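Local coordinates for protein tudor (Drosophila melanogaster, PDB 4Q5W) that is required for forming primordial germ cells and for abdominal segmentation, and probably acts in the piRNA pathway by binding methylated Aubergine, at residues A[12-17]-A[123-128]; A[33-38]-A[63-68]; A[51-56]-A[91-96]; A[127-132]-A[164-169]. One frame throughout, in Å; residues are numbered along the deposited sequence. Where two conformers were deposited one is given.

How the interactions relate
The four contacts fall into two pairs, one in each lobe of an extended Tudor domain. Interaction 3 lies within the Tudor core and interaction 2 sets the linking helix on it, their centres 8 Å apart; strands 52-56 and 63-71 join them, with Cys-53 O 2.8 Å from Ser-66 N and Val-55 O 2.9 Å from Tyr-64 N. Interactions 1 and 4 belong to the second, nuclease-like lobe. Their centres lie 9 Å apart, both use helix 122-134, and Ile-17 CD1 touches Phe-129 CE2 at 3.8 Å. The pairs lie on opposite sides of the chain's centre, 27 to 34 Å apart between contact centres. Helix 25-37, following strand 16-21, carries the chain from one to the other. No methylated peptide is bound.

Interaction 1: residues A[12-17]-A[123-128]; sequences ENTSRI and ALTLTT
Leu-126 lays its two methyls against the backbone of a tight turn: CD1 approaches Glu-12 O at 3.7 Å, while CD2 lies 4.1 Å from Asn-13 CA and equally far from Thr-14 CG2. One helical position earlier, Thr-125 turns its own methyl inward, and its CG2 meets Thr-14 CG2 at 3.7 Å, the two short side chains crossing at about a right angle. With CG2 anti to the backbone N (chi1 of OG1 -66°), Thr-125 presents carbon to the turn and keeps OG1 for Asn-121 O in the preceding stretch. An alanine in place of Leu-126 would probably open a gap over Asn-13 and leave the Thr-14 methyl with Thr-125 as its remaining partner from this helix. The turn links strands 5-11 and 16-21 as a beta hairpin of the nuclease-like lobe. It is a type I turn from Asn-13 to Arg-16, with a classic beta bulge where Glu-12 and Asn-13 both face Arg-16. Asparagine suits its first position, because OD1 accepts Ser-15 N at 2.8 Å on a lone pair, in the carbonyl plane, making an Asx turn. Further out, Phe-118 of helix 116-120 touches both Thr-14 and Thr-125, and Leu-126 also reaches Val-11 of strand 5-11. Glu-12 directs OE1 to His-10 NE2.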
# COMPACT_ATOMS: atom_id res chain seq x y z
N GLU A 12 2.61 -1.22 -5.68
CA GLU A 12 3.28 -2.42 -6.20
C GLU A 12 3.72 -2.15 -7.63
O GLU A 12 4.85 -2.46 -8.02
CB GLU A 12 2.33 -3.62 -6.15
CG GLU A 12 3.00 -4.94 -6.51
CD GLU A 12 4.01 -5.38 -5.46
OE1 GLU A 12 3.84 -5.03 -4.27
OE2 GLU A 12 4.98 -6.07 -5.83
N ASN A 13 2.80 -1.59 -8.41
CA ASN A 13 3.09 -1.05 -9.74
C ASN A 13 1.94 -0.12 -10.08
O ASN A 13 1.05 0.08 -9.25
CB ASN A 13 3.24 -2.16 -10.77
CG ASN A 13 2.04 -3.10 -10.81
OD1 ASN A 13 0.93 -2.70 -11.19
ND2 ASN A 13 2.25 -4.35 -10.43
N THR A 14 1.93 0.46 -11.27
CA THR A 14 0.90 1.46 -11.55
C THR A 14 -0.50 0.85 -11.66
O THR A 14 -1.50 1.57 -11.57
CB THR A 14 1.22 2.33 -12.80
OG1 THR A 14 1.28 1.50 -13.97
CG2 THR A 14 2.55 3.05 -12.62
N SER A 15 -0.56 -0.47 -11.82
CA SER A 15 -1.84 -1.16 -11.93
C SER A 15 -2.26 -1.85 -10.64
O SER A 15 -3.28 -2.55 -10.61
CB SER A 15 -1.80 -2.18 -13.08
OG SER A 15 -1.71 -1.50 -14.32
N ARG A 16 -1.48 -1.64 -9.58
CA ARG A 16 -1.78 -2.25 -8.29
C ARG A 16 -1.34 -1.31 -7.17
O ARG A 16 -0.21 -1.36 -6.69
CB ARG A 16 -1.09 -3.62 -8.17
CG ARG A 16 -1.48 -4.41 -6.92
CD ARG A 16 -0.93 -5.83 -6.98
NE ARG A 16 -1.06 -6.53 -5.70
CZ ARG A 16 -2.06 -7.34 -5.40
NH1 ARG A 16 -2.09 -7.94 -4.22
NH2 ARG A 16 -3.03 -7.55 -6.27
N ILE A 17 -2.27 -0.44 -6.78
CA ILE A 17 -1.98 0.61 -5.82
C ILE A 17 -2.92 0.46 -4.64
O ILE A 17 -4.13 0.39 -4.82
CB ILE A 17 -2.21 2.00 -6.47
CG1 ILE A 17 -1.31 2.17 -7.70
CG2 ILE A 17 -1.93 3.13 -5.47
CD1 ILE A 17 -1.62 3.45 -8.46
N ALA A 123 11.10 0.55 -13.67
CA ALA A 123 11.85 1.14 -12.57
C ALA A 123 11.81 2.67 -12.61
O ALA A 123 11.61 3.32 -11.59
CB ALA A 123 13.29 0.64 -12.56
N LEU A 124 11.97 3.24 -13.79
CA LEU A 124 11.94 4.70 -13.90
C LEU A 124 10.55 5.24 -13.57
O LEU A 124 10.40 6.28 -12.92
CB LEU A 124 12.36 5.14 -15.31
CG LEU A 124 12.23 6.63 -15.65
CD1 LEU A 124 13.01 7.50 -14.68
CD2 LEU A 124 12.74 6.85 -17.07
N THR A 125 9.52 4.54 -14.02
CA THR A 125 8.16 4.95 -13.75
C THR A 125 7.90 4.91 -12.26
O THR A 125 7.31 5.84 -11.70
CB THR A 125 7.14 4.06 -14.48
OG1 THR A 125 7.27 4.26 -15.90
CG2 THR A 125 5.70 4.39 -14.05
N LEU A 126 8.34 3.85 -11.59
CA LEU A 126 8.02 3.71 -10.17
C LEU A 126 8.77 4.71 -9.29
O LEU A 126 8.21 5.23 -8.31
CB LEU A 126 8.21 2.27 -9.70
CG LEU A 126 7.14 1.36 -10.30
CD1 LEU A 126 7.10 0.02 -9.57
CD2 LEU A 126 5.75 2.03 -10.31
N THR A 127 10.02 5.01 -9.61
CA THR A 127 10.78 5.99 -8.84
C THR A 127 10.22 7.40 -9.07
O THR A 127 10.16 8.21 -8.13
CB THR A 127 12.31 5.92 -9.12
OG1 THR A 127 13.00 6.81 -8.24
CG2 THR A 127 12.64 6.28 -10.57
N THR A 128 9.82 7.69 -10.30
CA THR A 128 9.20 8.98 -10.61
C THR A 128 7.86 9.10 -9.88
O THR A 128 7.55 10.16 -9.34
CB THR A 128 9.04 9.18 -12.12
OG1 THR A 128 10.31 8.97 -12.75
CG2 THR A 128 8.53 10.60 -12.45

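Interaction 2: residues A[33-38]-A[63-68]; sequences EKLNGS and FYRSRI
Leu-35 and Asn-36, near the C-terminal end of the helix that links the two lobes of an extended Tudor domain, rest on Phe-63 and Arg-65 of strand 63-71 in the Tudor core. The axes of the segments 33-37 and 63-68 approach to 7.7 Å, their directions 118° apart. Asn-36 makes the polar link: its OD1 accepts Phe-63 N at 2.8 Å, the donor tilted 22° from the amide's carbonyl plane. The same oxygen lies at the edge of the Phe-63 ring, 3.5 Å from CD1. ND2 binds back to Cys-32 O in its own helix and also donates a hydrogen bond to a water, which in turn donates to Phe-63 O. Leu-35 supplies the apolar half. Its CD1 packs 3.8 Å from Arg-65 CG, the two side chains crossing at about a right angle, and its CB faces Phe-63 CB at 4.2 Å. Arginine suits this place because its aliphatic stem can meet the leucine while its guanidinium serves Asp-83 and the carbonyls of Ile-103 and Lys-104. Asparagine brings an acceptor and a donor in one flat group, so a single side chain can serve both the N-H and, through water, the C=O of Phe-63.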
# COMPACT_ATOMS: atom_id res chain seq x y z
N GLU A 33 -4.37 2.43 17.39
CA GLU A 33 -4.38 2.74 18.82
C GLU A 33 -4.53 1.46 19.63
O GLU A 33 -3.83 1.25 20.62
CB GLU A 33 -5.50 3.72 19.17
CG GLU A 33 -5.87 3.69 20.64
CD GLU A 33 -6.05 5.07 21.24
OE1 GLU A 33 -7.10 5.70 20.99
OE2 GLU A 33 -5.13 5.52 21.96
N LYS A 34 -5.44 0.59 19.21
CA LYS A 34 -5.65 -0.65 19.96
C LYS A 34 -4.45 -1.60 19.88
O LYS A 34 -4.05 -2.20 20.89
CB LYS A 34 -6.93 -1.33 19.49
CG LYS A 34 -8.19 -0.66 20.01
CD LYS A 34 -9.43 -1.23 19.34
CE LYS A 34 -10.70 -0.68 19.96
NZ LYS A 34 -10.88 -1.16 21.35
N LEU A 35 -3.86 -1.73 18.70
CA LEU A 35 -2.69 -2.61 18.55
C LEU A 35 -1.45 -2.08 19.28
O LEU A 35 -0.63 -2.86 19.77
CB LEU A 35 -2.36 -2.86 17.08
CG LEU A 35 -3.30 -3.80 16.32
CD1 LEU A 35 -2.88 -3.90 14.87
CD2 LEU A 35 -3.32 -5.18 16.99
N ASN A 36 -1.30 -0.77 19.37
CA ASN A 36 -0.11 -0.21 20.02
C ASN A 36 -0.31 0.19 21.48
O ASN A 36 0.59 0.76 22.09
CB ASN A 36 0.41 0.98 19.22
CG ASN A 36 0.96 0.56 17.87
OD1 ASN A 36 2.10 0.10 17.77
ND2 ASN A 36 0.16 0.71 16.83
N GLY A 37 -1.47 -0.12 22.04
CA GLY A 37 -1.83 0.37 23.36
C GLY A 37 -1.83 -0.67 24.46
O GLY A 37 -1.82 -0.33 25.64
N SER A 38 -1.83 -1.94 24.07
CA SER A 38 -1.89 -3.03 25.03
C SER A 38 -0.88 -4.11 24.67
O SER A 38 -0.42 -4.18 23.54
CB SER A 38 -3.30 -3.63 25.05
OG SER A 38 -4.27 -2.64 25.35
N PHE A 63 2.91 -1.63 15.78
CA PHE A 63 2.30 -2.92 15.50
C PHE A 63 1.21 -2.87 14.43
O PHE A 63 0.45 -1.91 14.36
CB PHE A 63 1.78 -3.56 16.79
CG PHE A 63 2.87 -3.92 17.77
CD1 PHE A 63 3.30 -3.01 18.72
CD2 PHE A 63 3.46 -5.17 17.74
CE1 PHE A 63 4.31 -3.34 19.62
CE2 PHE A 63 4.46 -5.52 18.65
CZ PHE A 63 4.88 -4.59 19.59
N TYR A 64 1.15 -3.90 13.59
CA TYR A 64 0.29 -3.93 12.42
C TYR A 64 -0.40 -5.28 12.23
O TYR A 64 0.20 -6.34 12.48
CB TYR A 64 1.13 -3.67 11.18
CG TYR A 64 1.68 -2.27 11.10
CD1 TYR A 64 2.84 -1.92 11.75
CD2 TYR A 64 1.03 -1.31 10.34
CE1 TYR A 64 3.35 -0.62 11.67
CE2 TYR A 64 1.53 -0.02 10.24
CZ TYR A 64 2.69 0.31 10.90
OH TYR A 64 3.18 1.60 10.80
N ARG A 65 -1.64 -5.26 11.75
CA ARG A 65 -2.27 -6.48 11.31
C ARG A 65 -1.52 -7.02 10.11
O ARG A 65 -1.17 -6.27 9.20
CB ARG A 65 -3.73 -6.24 10.93
CG ARG A 65 -4.59 -5.81 12.10
CD ARG A 65 -6.04 -6.12 11.82
NE ARG A 65 -6.56 -5.33 10.71
CZ ARG A 65 -7.75 -5.54 10.16
NH1 ARG A 65 -8.16 -4.78 9.14
NH2 ARG A 65 -8.53 -6.51 10.62
N SER A 66 -1.31 -8.33 10.09
CA SER A 66 -0.49 -8.94 9.05
C SER A 66 -1.03 -10.26 8.55
O SER A 66 -1.81 -10.93 9.23
CB SER A 66 0.93 -9.16 9.58
OG SER A 66 0.89 -9.87 10.81
N ARG A 67 -0.59 -10.65 7.35
CA ARG A 67 -0.89 -11.96 6.80
C ARG A 67 0.40 -12.57 6.29
O ARG A 67 1.21 -11.89 5.66
CB ARG A 67 -1.92 -11.88 5.66
CG ARG A 67 -2.22 -13.22 5.00
CD ARG A 67 -3.46 -13.17 4.10
NE ARG A 67 -3.48 -11.98 3.26
CZ ARG A 67 -2.86 -11.88 2.09
NH1 ARG A 67 -2.95 -10.75 1.38
NH2 ARG A 67 -2.16 -12.90 1.61
N ILE A 68 0.61 -13.85 6.58
CA ILE A 68 1.83 -14.53 6.17
C ILE A 68 1.84 -14.77 4.67
O ILE A 68 0.94 -15.41 4.12
CB ILE A 68 1.99 -15.88 6.89
CG1 ILE A 68 1.91 -15.69 8.41
CG2 ILE A 68 3.29 -16.55 6.50
CD1 ILE A 68 3.01 -14.84 8.99
O HOH W 1 0.54 1.09 13.66

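Interaction 3: residues A[51-56]-A[91-96]; sequences DMCVVQ and DKLYEL
Val-54 and Tyr-94 pair as a single antiparallel, hydrogen-bonded bridge, by which the stretch after strand 87-90 runs back along strand 52-56 in the Tudor barrel. Val-54 N donates to Tyr-94 O at 2.9 Å from above its carbonyl plane, and Tyr-94 N returns a bond to Val-54 O at 2.8 Å, lying in the plane of that carbonyl. The packing is tight beside this bridge. Cys-53 CB sits only 3.2 Å from Tyr-94 O. Leu-93 CD2 fits between Cys-53 SG and Val-55 CG1, 3.6 Å from the latter, with the valine and leucine side chains side by side and pointing the same way; branched and small apolar groups suit this buried side. With CG2 anti to its carbonyl carbon, Val-54 turns that methyl to Leu-96 CD1, 3.7 Å away. The Tyr-94 ring, with Val-54 O at its edge, makes an edge-to-face pair with Phe-63. Toward solvent the contact grows loose and water takes over. At one end Met-52 CB is 4.4 Å from Leu-96 CD2, and one water spans Met-52 O and Leu-96 N, with a weak further bond to Glu-95 OE1, whose salt bridge is to Lys-43. At the other, a second water joins Gln-56 N to Lys-92 O. Gln-56 commits NE2 to Leu-61 O, and its OE1 accepts from a third water, 2.9 Å from Tyr-94 OH, the hydroxyl to which Lys-92 NZ also gives a weak bond.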
# COMPACT_ATOMS: atom_id res chain seq x y z
N ASP A 51 -1.97 -17.26 7.15
CA ASP A 51 -2.41 -17.03 8.53
C ASP A 51 -2.45 -15.54 8.83
O ASP A 51 -1.60 -14.77 8.38
CB ASP A 51 -1.52 -17.75 9.55
CG ASP A 51 -1.82 -19.24 9.65
OD1 ASP A 51 -2.80 -19.70 9.02
OD2 ASP A 51 -1.07 -19.96 10.36
N MET A 52 -3.46 -15.14 9.60
CA MET A 52 -3.60 -13.76 10.05
C MET A 52 -2.97 -13.63 11.43
O MET A 52 -3.12 -14.50 12.27
CB MET A 52 -5.07 -13.37 10.11
CG MET A 52 -5.87 -13.76 8.88
SD MET A 52 -5.22 -13.01 7.39
CE MET A 52 -5.15 -11.31 7.88
N CYS A 53 -2.27 -12.52 11.64
CA CYS A 53 -1.54 -12.30 12.89
C CYS A 53 -1.19 -10.82 13.02
O CYS A 53 -1.75 -9.98 12.31
CB CYS A 53 -0.27 -13.15 12.91
SG CYS A 53 0.78 -12.97 11.46
N VAL A 54 -0.30 -10.49 13.95
CA VAL A 54 0.17 -9.12 14.14
C VAL A 54 1.69 -9.13 14.17
O VAL A 54 2.28 -10.05 14.73
CB VAL A 54 -0.36 -8.51 15.46
CG1 VAL A 54 0.28 -7.15 15.74
CG2 VAL A 54 -1.88 -8.36 15.40
N VAL A 55 2.33 -8.13 13.57
CA VAL A 55 3.78 -8.03 13.67
C VAL A 55 4.22 -6.64 14.09
O VAL A 55 3.45 -5.68 13.96
CB VAL A 55 4.48 -8.38 12.34
CG1 VAL A 55 4.08 -9.78 11.87
CG2 VAL A 55 4.14 -7.34 11.27
N GLN A 56 5.44 -6.53 14.61
CA GLN A 56 6.06 -5.22 14.80
C GLN A 56 6.82 -4.85 13.53
O GLN A 56 7.58 -5.66 13.01
CB GLN A 56 7.02 -5.23 15.99
CG GLN A 56 7.61 -3.85 16.34
CD GLN A 56 8.32 -3.85 17.68
OE1 GLN A 56 8.84 -4.87 18.13
NE2 GLN A 56 8.34 -2.69 18.34
N ASP A 91 10.80 -11.82 12.47
CA ASP A 91 11.18 -13.09 13.08
C ASP A 91 10.32 -13.42 14.29
O ASP A 91 10.59 -14.38 15.00
CB ASP A 91 12.67 -13.11 13.44
CG ASP A 91 13.04 -12.09 14.50
OD1 ASP A 91 12.18 -11.27 14.87
OD2 ASP A 91 14.21 -12.12 14.96
N LYS A 92 9.29 -12.61 14.51
CA LYS A 92 8.37 -12.82 15.63
C LYS A 92 6.94 -12.45 15.23
O LYS A 92 6.70 -11.42 14.61
CB LYS A 92 8.81 -11.99 16.83
CG LYS A 92 7.96 -12.22 18.07
CD LYS A 92 8.48 -11.40 19.23
CE LYS A 92 7.72 -11.70 20.51
NZ LYS A 92 8.20 -10.85 21.64
N LEU A 93 6.00 -13.30 15.62
CA LEU A 93 4.60 -13.10 15.29
C LEU A 93 3.78 -13.01 16.57
O LEU A 93 4.10 -13.68 17.56
CB LEU A 93 4.08 -14.27 14.47
CG LEU A 93 4.79 -14.55 13.14
CD1 LEU A 93 4.19 -15.77 12.48
CD2 LEU A 93 4.73 -13.33 12.21
N TYR A 94 2.73 -12.20 16.54
CA TYR A 94 1.81 -12.10 17.66
C TYR A 94 0.42 -12.54 17.20
O TYR A 94 0.11 -12.47 16.01
CB TYR A 94 1.75 -10.67 18.20
CG TYR A 94 3.07 -10.12 18.68
CD1 TYR A 94 3.95 -9.51 17.78
CD2 TYR A 94 3.44 -10.19 20.02
CE1 TYR A 94 5.15 -8.99 18.21
CE2 TYR A 94 4.64 -9.68 20.45
CZ TYR A 94 5.49 -9.09 19.54
OH TYR A 94 6.69 -8.59 19.97
N GLU A 95 -0.40 -12.99 18.14
CA GLU A 95 -1.78 -13.35 17.85
C GLU A 95 -2.58 -12.11 17.50
O GLU A 95 -2.38 -11.05 18.09
CB GLU A 95 -2.43 -14.05 19.04
CG GLU A 95 -1.64 -15.19 19.65
CD GLU A 95 -1.58 -16.43 18.77
OE1 GLU A 95 -2.20 -16.44 17.69
OE2 GLU A 95 -0.91 -17.41 19.16
N LEU A 96 -3.50 -12.24 16.55
CA LEU A 96 -4.44 -11.16 16.25
C LEU A 96 -5.56 -11.16 17.29
O LEU A 96 -6.27 -12.16 17.43
CB LEU A 96 -5.03 -11.35 14.86
CG LEU A 96 -6.04 -10.29 14.44
CD1 LEU A 96 -5.32 -8.97 14.18
CD2 LEU A 96 -6.80 -10.75 13.21
O HOH W 2 -3.69 -14.81 15.08
O HOH W 3 7.18 -8.68 14.93
O HOH W 4 8.47 -7.62 17.89

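Interaction 4: residues A[127-132]-A[164-169]; sequences TTFDAL and LKIYEH
Leu-132 packs its two methyls against Leu-164, Ile-166 and His-169. Among purely aliphatic contacts, its CD1 lies 3.7 Å from Leu-164 CD2, and its CD2 lies 4.0 Å from Ile-166 CG2. The leucine and isoleucine side chains slide past each other in opposite directions, whereas the two leucines meet at a slant. An alanine in place of Leu-132 would probably leave a gap between the helices and deprive Leu-164 CD2 of its packing partner here. Leucine suits the position because its two methyls can reach different neighbours at once. The setting is the second, nuclease-like lobe, where helix 122-134 packs beside the start of helix 166-182 and both lean on Met-112 of strand 108-112, through Phe-129 and Ile-166. Contacts with flat groups follow. Phe-129, with CG anti to the backbone N (chi1 -169°), reaches Ile-166 CG2 with its CE1 at 3.7 Å, the two side chains crossing at about a right angle. His-169 offers CD2 to Leu-132 CD1 at 3.9 Å, while Leu-164 CD1 sits over the centre of the imidazole, 3.4 Å above its plane. No hydrogen bond crosses this contact; the polar bonds lie within the helix start or run to its neighbours. Lys-165 takes the N-cap position, its carbonyl accepting His-169 N at 2.8 Å. Backbone bonds from Leu-164 to Thr-158 and from Ile-166 to Leu-156 tie the helix start to strand 153-158, and Leu-132 O accepts Ser-135 OG.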
# COMPACT_ATOMS: atom_id res chain seq x y z
N THR A 127 10.02 5.01 -9.61
CA THR A 127 10.78 5.99 -8.84
C THR A 127 10.22 7.40 -9.07
O THR A 127 10.16 8.21 -8.13
CB THR A 127 12.31 5.92 -9.12
OG1 THR A 127 13.00 6.81 -8.24
CG2 THR A 127 12.64 6.28 -10.57
N THR A 128 9.82 7.69 -10.30
CA THR A 128 9.20 8.98 -10.61
C THR A 128 7.86 9.10 -9.88
O THR A 128 7.55 10.16 -9.34
CB THR A 128 9.04 9.18 -12.12
OG1 THR A 128 10.31 8.97 -12.75
CG2 THR A 128 8.53 10.60 -12.45
N PHE A 129 7.10 8.02 -9.85
CA PHE A 129 5.79 8.00 -9.20
C PHE A 129 5.98 8.24 -7.69
O PHE A 129 5.25 9.01 -7.07
CB PHE A 129 5.12 6.65 -9.46
CG PHE A 129 3.66 6.57 -9.08
CD1 PHE A 129 2.90 7.71 -8.82
CD2 PHE A 129 3.04 5.33 -9.00
CE1 PHE A 129 1.55 7.61 -8.48
CE2 PHE A 129 1.69 5.22 -8.66
CZ PHE A 129 0.95 6.35 -8.39
N ASP A 130 6.99 7.59 -7.11
CA ASP A 130 7.27 7.75 -5.68
C ASP A 130 7.53 9.21 -5.33
O ASP A 130 7.03 9.70 -4.32
CB ASP A 130 8.46 6.88 -5.25
CG ASP A 130 8.11 5.41 -5.10
OD1 ASP A 130 6.95 5.11 -4.74
OD2 ASP A 130 8.99 4.57 -5.35
N ALA A 131 8.30 9.89 -6.17
CA ALA A 131 8.63 11.29 -5.94
C ALA A 131 7.39 12.16 -6.07
O ALA A 131 7.20 13.10 -5.29
CB ALA A 131 9.70 11.74 -6.91
N LEU A 132 6.56 11.84 -7.05
CA LEU A 132 5.27 12.51 -7.26
C LEU A 132 4.36 12.37 -6.04
O LEU A 132 3.73 13.34 -5.58
CB LEU A 132 4.60 11.92 -8.50
CG LEU A 132 3.58 12.75 -9.27
CD1 LEU A 132 4.13 14.16 -9.46
CD2 LEU A 132 3.30 12.10 -10.61
N LEU A 164 -2.64 17.97 -9.70
CA LEU A 164 -1.82 17.32 -10.72
C LEU A 164 -2.44 16.01 -11.18
O LEU A 164 -2.79 15.16 -10.36
CB LEU A 164 -0.43 17.11 -10.17
CG LEU A 164 0.62 16.55 -11.11
CD1 LEU A 164 1.91 17.32 -10.89
CD2 LEU A 164 0.79 15.06 -10.84
N LYS A 165 -2.59 15.86 -12.50
CA LYS A 165 -3.24 14.69 -13.08
C LYS A 165 -2.19 13.61 -13.24
O LYS A 165 -1.36 13.67 -14.15
CB LYS A 165 -3.85 15.04 -14.44
CG LYS A 165 -4.83 16.21 -14.39
CD LYS A 165 -5.35 16.57 -15.78
CE LYS A 165 -6.55 17.52 -15.67
NZ LYS A 165 -7.13 17.90 -16.99
N ILE A 166 -2.23 12.62 -12.36
CA ILE A 166 -1.09 11.73 -12.22
C ILE A 166 -0.82 10.84 -13.43
O ILE A 166 0.33 10.65 -13.80
CB ILE A 166 -1.19 10.92 -10.93
CG1 ILE A 166 -1.15 11.87 -9.73
CG2 ILE A 166 -0.04 9.92 -10.82
CD1 ILE A 166 -1.53 11.22 -8.42
N TYR A 167 -1.86 10.32 -14.06
CA TYR A 167 -1.67 9.43 -15.20
C TYR A 167 -0.93 10.17 -16.32
O TYR A 167 0.11 9.70 -16.82
CB TYR A 167 -3.01 8.87 -15.68
CG TYR A 167 -2.94 8.06 -16.96
CD1 TYR A 167 -2.28 6.84 -17.00
CD2 TYR A 167 -3.56 8.50 -18.13
CE1 TYR A 167 -2.22 6.09 -18.16
CE2 TYR A 167 -3.51 7.74 -19.30
CZ TYR A 167 -2.83 6.54 -19.30
OH TYR A 167 -2.77 5.78 -20.45
N GLU A 168 -1.44 11.33 -16.70
CA GLU A 168 -0.84 12.11 -17.74
C GLU A 168 0.51 12.71 -17.33
O GLU A 168 1.44 12.72 -18.12
CB GLU A 168 -1.80 13.20 -18.23
CG GLU A 168 -3.04 12.63 -18.92
CD GLU A 168 -4.15 12.24 -17.96
OE1 GLU A 168 -3.98 12.39 -16.74
OE2 GLU A 168 -5.22 11.79 -18.45
N HIS A 169 0.60 13.21 -16.10
CA HIS A 169 1.84 13.83 -15.65
C HIS A 169 2.98 12.83 -15.53
O HIS A 169 4.14 13.13 -15.86
CB HIS A 169 1.65 14.51 -14.30
CG HIS A 169 2.71 15.51 -13.98
ND1 HIS A 169 2.77 16.75 -14.57
CD2 HIS A 169 3.80 15.43 -13.17
CE1 HIS A 169 3.82 17.40 -14.12
NE2 HIS A 169 4.46 16.63 -13.26